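PDB 5C98: Agap007691-pb from Anopheles gambiae, which is of unknown function but belongs to the serpin family, whose members generally inhibit serine proteases. Local coordinates for residues V214-H219 / C272-K277; K225-P230 / S344-H349; K277-F282 / R352-L357. All blocks are in the same frame, centred on the assembly; numbering follows the deposited sequence. Where two conformers were deposited one is given.

Contact 1 of 3, residues V214-H219 / C272-K277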
loop_
_atom_site.group_PDB
_atom_site.type_symbol
_atom_site.label_atom_id
_atom_site.label_comp_id
_atom_site.label_asym_id
_atom_site.label_seq_id
_atom_site.Cartn_x
_atom_site.Cartn_y
_atom_site.Cartn_z
ATOM N N VAL A 214 -3.946 -11.270 -22.678
ATOM C CA VAL A 214 -4.215 -10.907 -21.292
ATOM C C VAL A 214 -5.691 -11.101 -20.971
ATOM O O VAL A 214 -6.572 -10.967 -21.825
ATOM C CB VAL A 214 -3.790 -9.455 -20.962
ATOM C CG1 VAL A 214 -2.277 -9.324 -20.943
ATOM C CG2 VAL A 214 -4.428 -8.459 -21.941
ATOM N N ARG A 215 -5.961 -11.368 -19.702
ATOM C CA ARG A 215 -7.322 -11.374 -19.189
ATOM C C ARG A 215 -7.894 -9.957 -19.205
ATOM O O ARG A 215 -7.269 -9.005 -18.723
ATOM C CB ARG A 215 -7.310 -11.925 -17.767
ATOM C CG ARG A 215 -7.066 -13.424 -17.725
ATOM C CD ARG A 215 -6.788 -13.950 -16.341
ATOM N NE ARG A 215 -7.920 -13.853 -15.429
ATOM C CZ ARG A 215 -8.992 -14.640 -15.473
ATOM N NH1 ARG A 215 -9.121 -15.561 -16.427
ATOM N NH2 ARG A 215 -9.954 -14.492 -14.567
ATOM N N ARG A 216 -9.094 -9.815 -19.757
ATOM C CA ARG A 216 -9.689 -8.510 -19.971
ATOM C C ARG A 216 -11.200 -8.626 -19.845
ATOM O O ARG A 216 -11.777 -9.705 -20.021
ATOM C CB ARG A 216 -9.333 -7.975 -21.358
ATOM C CG ARG A 216 -9.994 -8.722 -22.538
ATOM C CD ARG A 216 -11.359 -8.176 -22.910
ATOM N NE ARG A 216 -11.948 -8.906 -24.035
ATOM C CZ ARG A 216 -12.643 -10.037 -23.916
ATOM N NH1 ARG A 216 -12.869 -10.575 -22.724
ATOM N NH2 ARG A 216 -13.135 -10.627 -24.991
ATOM N N CYS A 217 -11.839 -7.503 -19.549
ATOM C CA CYS A 217 -13.287 -7.410 -19.670
ATOM C C CYS A 217 -13.710 -5.954 -19.741
ATOM O O CYS A 217 -12.938 -5.034 -19.462
ATOM C CB CYS A 217 -14.014 -8.118 -18.525
ATOM S SG CYS A 217 -13.743 -7.401 -16.890
ATOM N N LEU A 218 -14.937 -5.753 -20.183
ATOM C CA LEU A 218 -15.608 -4.490 -19.990
ATOM C C LEU A 218 -16.428 -4.584 -18.717
ATOM O O LEU A 218 -16.888 -5.663 -18.333
ATOM C CB LEU A 218 -16.547 -4.211 -21.158
ATOM C CG LEU A 218 -15.957 -4.111 -22.556
ATOM C CD1 LEU A 218 -17.054 -3.766 -23.584
ATOM C CD2 LEU A 218 -14.860 -3.075 -22.587
ATOM N N HIS A 219 -16.612 -3.451 -18.046
ATOM C CA HIS A 219 -17.511 -3.395 -16.892
ATOM C C HIS A 219 -18.418 -2.184 -17.087
ATOM O O HIS A 219 -18.051 -1.051 -16.766
ATOM C CB HIS A 219 -16.791 -3.380 -15.542
ATOM C CG HIS A 219 -17.681 -3.794 -14.418
ATOM N ND1 HIS A 219 -18.831 -3.108 -14.093
ATOM C CD2 HIS A 219 -17.631 -4.860 -13.585
ATOM C CE1 HIS A 219 -19.436 -3.718 -13.088
ATOM N NE2 HIS A 219 -18.730 -4.786 -12.764
ATOM N N CYS A 272 -7.488 -12.728 -23.892
ATOM C CA CYS A 272 -7.821 -12.211 -25.204
ATOM C C CYS A 272 -6.614 -11.461 -25.743
ATOM O O CYS A 272 -5.948 -10.747 -25.002
ATOM C CB CYS A 272 -9.021 -11.278 -25.045
ATOM S SG CYS A 272 -9.514 -10.481 -26.524
ATOM N N TRP A 273 -6.318 -11.646 -27.027
ATOM C CA TRP A 273 -5.228 -10.897 -27.633
ATOM C C TRP A 273 -5.594 -9.417 -27.628
ATOM O O TRP A 273 -6.621 -9.025 -28.194
ATOM C CB TRP A 273 -4.947 -11.401 -29.044
ATOM C CG TRP A 273 -4.095 -12.644 -29.038
ATOM C CD1 TRP A 273 -4.465 -13.903 -29.423
ATOM C CD2 TRP A 273 -2.734 -12.742 -28.601
ATOM N NE1 TRP A 273 -3.415 -14.772 -29.262
ATOM C CE2 TRP A 273 -2.340 -14.087 -28.759
ATOM C CE3 TRP A 273 -1.807 -11.822 -28.099
ATOM C CZ2 TRP A 273 -1.060 -14.533 -28.434
ATOM C CZ3 TRP A 273 -0.538 -12.266 -27.774
ATOM C CH2 TRP A 273 -0.175 -13.610 -27.942
ATOM N N THR A 274 -4.775 -8.611 -26.946
ATOM C CA THR A 274 -5.114 -7.223 -26.651
ATOM C C THR A 274 -4.005 -6.305 -27.117
ATOM O O THR A 274 -2.831 -6.544 -26.826
ATOM C CB THR A 274 -5.285 -7.045 -25.144
ATOM O OG1 THR A 274 -6.363 -7.868 -24.694
ATOM C CG2 THR A 274 -5.573 -5.571 -24.764
ATOM N N ASP A 275 -4.380 -5.239 -27.820
ATOM C CA ASP A 275 -3.435 -4.189 -28.161
ATOM C C ASP A 275 -3.355 -3.262 -26.961
ATOM O O ASP A 275 -4.305 -2.532 -26.655
ATOM C CB ASP A 275 -3.859 -3.428 -29.411
ATOM C CG ASP A 275 -2.761 -2.540 -29.909
ATOM O OD1 ASP A 275 -2.676 -1.401 -29.442
ATOM O OD2 ASP A 275 -1.934 -3.012 -30.722
ATOM N N LEU A 276 -2.235 -3.353 -26.255
ATOM C CA LEU A 276 -2.066 -2.742 -24.948
ATOM C C LEU A 276 -1.081 -1.587 -25.039
ATOM O O LEU A 276 0.024 -1.749 -25.564
ATOM C CB LEU A 276 -1.550 -3.811 -23.978
ATOM C CG LEU A 276 -1.291 -3.457 -22.517
ATOM C CD1 LEU A 276 -2.552 -3.027 -21.839
ATOM C CD2 LEU A 276 -0.701 -4.654 -21.815
ATOM N N LYS A 277 -1.475 -0.436 -24.501
ATOM C CA LYS A 277 -0.605 0.710 -24.340
ATOM C C LYS A 277 -0.713 1.193 -22.910
ATOM O O LYS A 277 -1.809 1.280 -22.368
ATOM C CB LYS A 277 -0.940 1.834 -25.298
ATOM C CG LYS A 277 -0.651 1.468 -26.734
ATOM C CD LYS A 277 -0.878 2.659 -27.610
ATOM C CE LYS A 277 -0.256 2.500 -28.975
ATOM N NZ LYS A 277 -0.258 3.804 -29.695
#

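Contact 2 of 3, residues K225-P230 / S344-H349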
loop_
_atom_site.group_PDB
_atom_site.type_symbol
_atom_site.label_atom_id
_atom_site.label_comp_id
_atom_site.label_asym_id
_atom_site.label_seq_id
_atom_site.Cartn_x
_atom_site.Cartn_y
_atom_site.Cartn_z
ATOM N N LYS A 225 -12.919 -0.158 -18.729
ATOM C CA LYS A 225 -12.244 -1.335 -19.246
ATOM C C LYS A 225 -11.304 -1.878 -18.178
ATOM O O LYS A 225 -10.809 -1.133 -17.328
ATOM C CB LYS A 225 -11.409 -0.966 -20.464
ATOM C CG LYS A 225 -12.175 -0.642 -21.704
ATOM C CD LYS A 225 -11.243 -0.388 -22.884
ATOM C CE LYS A 225 -12.018 -0.148 -24.134
ATOM N NZ LYS A 225 -11.133 0.127 -25.293
ATOM N N VAL A 226 -11.070 -3.187 -18.211
ATOM C CA VAL A 226 -10.236 -3.858 -17.219
ATOM C C VAL A 226 -9.272 -4.790 -17.924
ATOM O O VAL A 226 -9.680 -5.563 -18.792
ATOM C CB VAL A 226 -11.103 -4.682 -16.260
ATOM C CG1 VAL A 226 -10.278 -5.261 -15.159
ATOM C CG2 VAL A 226 -12.232 -3.826 -15.708
ATOM N N VAL A 227 -8.010 -4.748 -17.534
ATOM C CA VAL A 227 -7.061 -5.795 -17.877
ATOM C C VAL A 227 -6.357 -6.229 -16.599
ATOM O O VAL A 227 -6.100 -5.417 -15.708
ATOM C CB VAL A 227 -6.012 -5.354 -18.924
ATOM C CG1 VAL A 227 -6.633 -5.128 -20.304
ATOM C CG2 VAL A 227 -5.213 -4.142 -18.439
ATOM N N ASP A 228 -6.058 -7.504 -16.492
ATOM C CA ASP A 228 -5.282 -8.023 -15.362
ATOM C C ASP A 228 -3.907 -8.391 -15.905
ATOM O O ASP A 228 -3.777 -9.337 -16.690
ATOM C CB ASP A 228 -5.984 -9.216 -14.715
ATOM C CG ASP A 228 -5.688 -9.343 -13.228
ATOM O OD1 ASP A 228 -4.730 -8.693 -12.731
ATOM O OD2 ASP A 228 -6.421 -10.103 -12.556
ATOM N N MET A 229 -2.897 -7.606 -15.525
ATOM C CA MET A 229 -1.554 -7.681 -16.078
ATOM C C MET A 229 -0.670 -8.449 -15.108
ATOM O O MET A 229 -0.303 -7.906 -14.054
ATOM C CB MET A 229 -1.001 -6.277 -16.278
ATOM C CG MET A 229 -1.731 -5.537 -17.393
ATOM S SD MET A 229 -1.046 -3.918 -17.688
ATOM C CE MET A 229 0.622 -4.309 -18.198
ATOM N N PRO A 230 -0.311 -9.686 -15.390
ATOM C CA PRO A 230 0.428 -10.462 -14.395
ATOM C C PRO A 230 1.880 -10.046 -14.266
ATOM O O PRO A 230 2.537 -9.642 -15.221
ATOM C CB PRO A 230 0.357 -11.900 -14.932
ATOM C CG PRO A 230 0.168 -11.745 -16.394
ATOM C CD PRO A 230 -0.623 -10.468 -16.598
ATOM N N SER A 344 -5.283 -9.209 -32.762
ATOM C CA SER A 344 -5.781 -8.657 -31.502
ATOM C C SER A 344 -7.281 -8.370 -31.579
ATOM O O SER A 344 -7.785 -7.911 -32.601
ATOM C CB SER A 344 -5.020 -7.380 -31.124
ATOM O OG SER A 344 -5.865 -6.247 -31.201
ATOM N N GLU A 345 -7.982 -8.644 -30.477
ATOM C CA GLU A 345 -9.439 -8.563 -30.412
ATOM C C GLU A 345 -9.942 -7.607 -29.334
ATOM O O GLU A 345 -11.150 -7.571 -29.059
ATOM C CB GLU A 345 -10.009 -9.952 -30.145
ATOM C CG GLU A 345 -9.616 -10.975 -31.181
ATOM C CD GLU A 345 -10.350 -12.287 -31.007
ATOM O OE1 GLU A 345 -10.373 -12.803 -29.870
ATOM O OE2 GLU A 345 -10.907 -12.794 -32.007
ATOM N N PHE A 346 -9.054 -6.841 -28.708
ATOM C CA PHE A 346 -9.425 -5.901 -27.663
ATOM C C PHE A 346 -8.361 -4.819 -27.706
ATOM O O PHE A 346 -7.200 -5.110 -27.992
ATOM C CB PHE A 346 -9.465 -6.600 -26.294
ATOM C CG PHE A 346 -10.011 -5.750 -25.180
ATOM C CD1 PHE A 346 -11.288 -5.228 -25.250
ATOM C CD2 PHE A 346 -9.258 -5.507 -24.040
ATOM C CE1 PHE A 346 -11.795 -4.456 -24.233
ATOM C CE2 PHE A 346 -9.768 -4.733 -23.007
ATOM C CZ PHE A 346 -11.037 -4.212 -23.108
ATOM N N GLU A 347 -8.765 -3.568 -27.508
ATOM C CA GLU A 347 -7.830 -2.469 -27.353
ATOM C C GLU A 347 -7.910 -1.976 -25.926
ATOM O O GLU A 347 -9.008 -1.787 -25.378
ATOM C CB GLU A 347 -8.079 -1.320 -28.346
ATOM C CG GLU A 347 -7.503 -1.620 -29.742
ATOM C CD GLU A 347 -7.484 -0.432 -30.708
ATOM O OE1 GLU A 347 -7.339 -0.690 -31.922
ATOM O OE2 GLU A 347 -7.583 0.739 -30.276
ATOM N N PHE A 348 -6.745 -1.778 -25.325
ATOM C CA PHE A 348 -6.661 -1.177 -23.991
ATOM C C PHE A 348 -5.518 -0.180 -24.036
ATOM O O PHE A 348 -4.365 -0.532 -23.823
ATOM C CB PHE A 348 -6.432 -2.248 -22.930
ATOM C CG PHE A 348 -6.510 -1.737 -21.517
ATOM C CD1 PHE A 348 -5.398 -1.243 -20.862
ATOM C CD2 PHE A 348 -7.712 -1.815 -20.830
ATOM C CE1 PHE A 348 -5.492 -0.838 -19.558
ATOM C CE2 PHE A 348 -7.805 -1.393 -19.543
ATOM C CZ PHE A 348 -6.696 -0.914 -18.897
ATOM N N HIS A 349 -5.850 1.066 -24.309
ATOM C CA HIS A 349 -4.879 2.147 -24.438
ATOM C C HIS A 349 -5.045 3.072 -23.246
ATOM O O HIS A 349 -5.932 3.927 -23.220
ATOM C CB HIS A 349 -5.063 2.854 -25.772
ATOM C CG HIS A 349 -4.668 2.016 -26.935
ATOM N ND1 HIS A 349 -4.773 2.451 -28.238
ATOM C CD2 HIS A 349 -4.185 0.753 -27.003
ATOM C CE1 HIS A 349 -4.345 1.506 -29.052
ATOM N NE2 HIS A 349 -3.986 0.464 -28.326
HETATM O O HOH W 1 -8.705 1.829 -25.163
#

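Contact 3 of 3, residues K277-F282 / R352-L357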
loop_
_atom_site.group_PDB
_atom_site.type_symbol
_atom_site.label_atom_id
_atom_site.label_comp_id
_atom_site.label_asym_id
_atom_site.label_seq_id
_atom_site.Cartn_x
_atom_site.Cartn_y
_atom_site.Cartn_z
ATOM N N LYS A 277 -1.475 -0.436 -24.501
ATOM C CA LYS A 277 -0.605 0.710 -24.340
ATOM C C LYS A 277 -0.713 1.193 -22.910
ATOM O O LYS A 277 -1.809 1.280 -22.368
ATOM C CB LYS A 277 -0.940 1.834 -25.298
ATOM C CG LYS A 277 -0.651 1.468 -26.734
ATOM C CD LYS A 277 -0.878 2.659 -27.610
ATOM C CE LYS A 277 -0.256 2.500 -28.975
ATOM N NZ LYS A 277 -0.258 3.804 -29.695
ATOM N N LEU A 278 0.444 1.487 -22.305
ATOM C CA LEU A 278 0.512 1.851 -20.886
ATOM C C LEU A 278 1.726 2.756 -20.745
ATOM O O LEU A 278 2.777 2.432 -21.300
ATOM C CB LEU A 278 0.733 0.576 -20.054
ATOM C CG LEU A 278 0.709 0.602 -18.531
ATOM C CD1 LEU A 278 -0.714 0.746 -18.017
ATOM C CD2 LEU A 278 1.320 -0.671 -17.954
ATOM N N PRO A 279 1.652 3.870 -20.020
ATOM C CA PRO A 279 2.892 4.609 -19.743
ATOM C C PRO A 279 3.896 3.749 -18.989
ATOM O O PRO A 279 3.530 2.899 -18.174
ATOM C CB PRO A 279 2.426 5.799 -18.896
ATOM C CG PRO A 279 1.134 5.379 -18.329
ATOM C CD PRO A 279 0.501 4.457 -19.316
ATOM N N LYS A 280 5.182 3.964 -19.286
ATOM C CA LYS A 280 6.255 3.388 -18.476
ATOM C C LYS A 280 6.309 4.233 -17.213
ATOM O O LYS A 280 6.900 5.309 -17.206
ATOM C CB LYS A 280 7.574 3.432 -19.241
ATOM C CG LYS A 280 8.684 2.675 -18.574
ATOM C CD LYS A 280 9.996 2.838 -19.329
ATOM C CE LYS A 280 11.165 2.360 -18.488
ATOM N NZ LYS A 280 11.477 0.925 -18.713
ATOM N N PHE A 281 5.677 3.772 -16.133
ATOM C CA PHE A 281 5.424 4.632 -14.994
ATOM C C PHE A 281 5.912 3.980 -13.716
ATOM O O PHE A 281 6.156 2.771 -13.641
ATOM C CB PHE A 281 3.913 5.009 -14.832
ATOM C CG PHE A 281 3.051 3.923 -14.235
ATOM C CD1 PHE A 281 2.544 2.881 -15.000
ATOM C CD2 PHE A 281 2.727 3.941 -12.884
ATOM C CE1 PHE A 281 1.765 1.889 -14.460
ATOM C CE2 PHE A 281 1.920 2.933 -12.325
ATOM C CZ PHE A 281 1.454 1.905 -13.102
ATOM N N PHE A 282 6.049 4.823 -12.708
ATOM C CA PHE A 282 6.198 4.348 -11.348
ATOM C C PHE A 282 5.358 5.248 -10.460
ATOM O O PHE A 282 4.965 6.356 -10.845
ATOM C CB PHE A 282 7.653 4.368 -10.903
ATOM C CG PHE A 282 8.161 5.737 -10.613
ATOM C CD1 PHE A 282 8.583 6.564 -11.630
ATOM C CD2 PHE A 282 8.199 6.197 -9.302
ATOM C CE1 PHE A 282 9.055 7.829 -11.350
ATOM C CE2 PHE A 282 8.648 7.458 -9.013
ATOM C CZ PHE A 282 9.083 8.281 -10.049
ATOM N N ARG A 352 -5.166 7.902 -20.185
ATOM C CA ARG A 352 -5.861 8.795 -19.280
ATOM C C ARG A 352 -5.801 8.171 -17.904
ATOM O O ARG A 352 -5.438 6.993 -17.774
ATOM C CB ARG A 352 -7.315 9.025 -19.705
ATOM C CG ARG A 352 -8.053 7.842 -20.097
ATOM C CD ARG A 352 -9.337 8.271 -20.850
ATOM N NE ARG A 352 -10.236 7.139 -20.988
ATOM C CZ ARG A 352 -10.098 6.191 -21.908
ATOM N NH1 ARG A 352 -9.123 6.268 -22.819
ATOM N NH2 ARG A 352 -10.935 5.190 -21.961
ATOM N N PRO A 353 -6.081 8.933 -16.855
ATOM C CA PRO A 353 -5.870 8.444 -15.490
ATOM C C PRO A 353 -6.552 7.124 -15.226
ATOM O O PRO A 353 -7.698 6.893 -15.636
ATOM C CB PRO A 353 -6.457 9.557 -14.622
ATOM C CG PRO A 353 -6.202 10.796 -15.467
ATOM C CD PRO A 353 -6.459 10.360 -16.874
ATOM N N PHE A 354 -5.852 6.261 -14.497
ATOM C CA PHE A 354 -6.355 4.931 -14.219
ATOM C C PHE A 354 -6.053 4.556 -12.777
ATOM O O PHE A 354 -5.184 5.149 -12.121
ATOM C CB PHE A 354 -5.770 3.895 -15.198
ATOM C CG PHE A 354 -4.256 3.804 -15.201
ATOM C CD1 PHE A 354 -3.576 3.017 -14.307
ATOM C CD2 PHE A 354 -3.528 4.504 -16.142
ATOM C CE1 PHE A 354 -2.164 2.950 -14.359
ATOM C CE2 PHE A 354 -2.136 4.450 -16.205
ATOM C CZ PHE A 354 -1.457 3.658 -15.322
ATOM N N MET A 355 -6.795 3.574 -12.292
ATOM C CA MET A 355 -6.593 2.968 -10.986
ATOM C C MET A 355 -5.950 1.596 -11.182
ATOM O O MET A 355 -6.193 0.910 -12.185
ATOM C CB MET A 355 -7.950 2.811 -10.268
ATOM C CG MET A 355 -7.922 2.061 -8.945
ATOM S SD MET A 355 -9.621 2.094 -8.280
ATOM C CE MET A 355 -9.353 1.187 -6.760
ATOM N N PHE A 356 -5.127 1.191 -10.215
ATOM C CA PHE A 356 -4.528 -0.131 -10.248
ATOM C C PHE A 356 -4.688 -0.818 -8.899
ATOM O O PHE A 356 -4.754 -0.174 -7.852
ATOM C CB PHE A 356 -3.044 -0.073 -10.671
ATOM C CG PHE A 356 -2.177 0.730 -9.766
ATOM C CD1 PHE A 356 -1.648 0.188 -8.615
ATOM C CD2 PHE A 356 -1.864 2.042 -10.093
ATOM C CE1 PHE A 356 -0.833 0.968 -7.772
ATOM C CE2 PHE A 356 -1.049 2.805 -9.274
ATOM C CZ PHE A 356 -0.543 2.279 -8.120
ATOM N N LEU A 357 -4.760 -2.143 -8.931
ATOM C CA LEU A 357 -4.848 -2.979 -7.734
ATOM C C LEU A 357 -3.858 -4.116 -7.893
ATOM O O LEU A 357 -3.926 -4.863 -8.877
ATOM C CB LEU A 357 -6.253 -3.560 -7.531
ATOM C CG LEU A 357 -7.350 -2.509 -7.426
ATOM C CD1 LEU A 357 -7.932 -2.208 -8.816
ATOM C CD2 LEU A 357 -8.413 -2.993 -6.523
#

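Contact 1 of 3, residues V214-H219 / C272-K277
The side chain of V214 crosses that of T274 at about a right angle, while beside them R216 folds over C272. CG2 of V214 approaches OG1 of T274 to 3.4 Å, and the same methyl lies 3.6 Å from T274 CB, a branched apolar residue filling the angle beside the threonine. The hydroxyl is turned back into its own strand, where OG1 of T274 donates to O of C272 at 2.9 Å. That carbonyl has a second donor, N of V214 at 3.1 Å, and the two arrive from opposite faces of its plane. Threonine suits this buried place because its polar branch is satisfied within its own strand, while CB and the CG2 methyl can pack. The return bond, C272 N to V214 O at 2.9 Å, completes an antiparallel hydrogen-bonded pair. R216 bends sharply at its second torsion (chi2 88°), which turns CD aside; CG stands 3.7 Å from C272 CB, and that CB lies over one face of the guanidinium, toward its rim. SG of C272, anti to its backbone N, sits 3.8 Å from NE of R216. A small cysteine lets the flat group settle close by, and F346 makes a cation-pi contact with the same guanidinium. The segments share one bridge and leave it in opposite directions; pairing goes on with Q270 opposite R216 and A212 opposite T274, and the 82° between the short axes reflects strand twist and bend. This is characteristic of the serpin fold, in which long strand 204-219 pairs in sheet C and runs on into sheet B as its edge strand.

Contact 2 of 3, residues K225-P230 / S344-H349
NZ of K225 donates to O of E347 at 2.9 Å and to a water at 3.0 Å, and that water also accepts from N of H349, so the ammonium is held by the backbone at two points, directly at O of E347 and through the water at N of H349. It comes to the E347 carbonyl from above its plane, 39° out. The E347 carboxylate takes no part in the grip, for OE2 lies 6.1 Å from NZ. The lysine chain is extended beyond CG, and this length carries the charge past the aromatic rings: K225 and F346 slide by each other in opposite directions, with CD of K225 3.8 Å from CZ of F346, and nearer the backbone CB of K225 touches CE2 of F348. V227 meets F348 tip to tip. Its CG2 stands over one face of the F348 ring in a CH-pi contact, 3.6 Å from the centroid and 16° off the ring normal, while CG1 reaches CD2 of the same ring at 3.5 Å. A beta-branched residue thus offers two methyls to one phenylalanine. F346, whose edge faces CG1 of V227, is also the cation-pi partner of R216. The strands cross at 90° and do not pair, so side chains bridge them. The chemistry is divided accordingly: V227 and F348 make an apolar inner part, whereas at the outer end lysine supplies a long aliphatic arm and delivers its probable positive charge to a carbonyl and a water.

Contact 3 of 3, residues K277-F282 / R352-L357
The place where strand 270-287 breaks, on its way from sheet C into sheet A of the serpin fold, is packed against sheet B by F354, which meets L278, P279 and F281. The phenylalanines reach toward each other tip to tip in a T-shaped stack: F354 directs its edge at the face of F281, the centroids 5.4 Å apart and the planes at 76°. CZ of F354 is the leading atom, 3.8 Å from CE1 of F281 and displaced from the middle of that ring toward its rim. In both residues CG lies between the backbone N and the carbonyl carbon (chi1 77° in F281), the placing of CG from which each ring extends to the other. The tip of the F354 ring is shared further. CD1 of L278 comes to within 4.0 Å of CZ of F354, the two side chains crossing at about a right angle, while CG of P279 lies at the ring edge, also 4.0 Å from CE2 of F354, as the proline and the phenylalanine slide past in opposite directions. Leucine supplies a methyl obliquely to the ring, and proline a rigid saturated ring at its edge; both suit a buried apolar place. F356, two residues further along strand 354-360, adds a lighter touch, its CE2 4.3 Å from CE2 of F281. F372 of the next strand, 366-372, also meets the F281 ring, and V241 of strand 237-244 touches F354. The arrangement belongs to the serpin fold, in which the strand leading from sheet C to sheet A packs by apolar side chains on sheet B.

In the fold
Contacts 1 and 2 are nearly superimposed, their centres about 2 Å apart, and contact 3 lies about 14 and 12 Å from them. Along the chain the segments run 214-219, 225-230, 272-277, 277-282, 344-349, 352-357, so contact 2 interleaves with both others, while contacts 1 and 3 follow one another on strand 270-287 and share K277. Strand 346-349 is the parallel neighbour of 270-287; F348 O to K277 N is a probable hydrogen bond between them. Contact 1 pairs two strands of sheet C, while contacts 2 and 3 pack strands of sheet C, or its continuation, on sheet B. Strand 346-349 follows in sequence the unmodelled 335-343, which probably belong to the reactive-centre loop, as in other serpins.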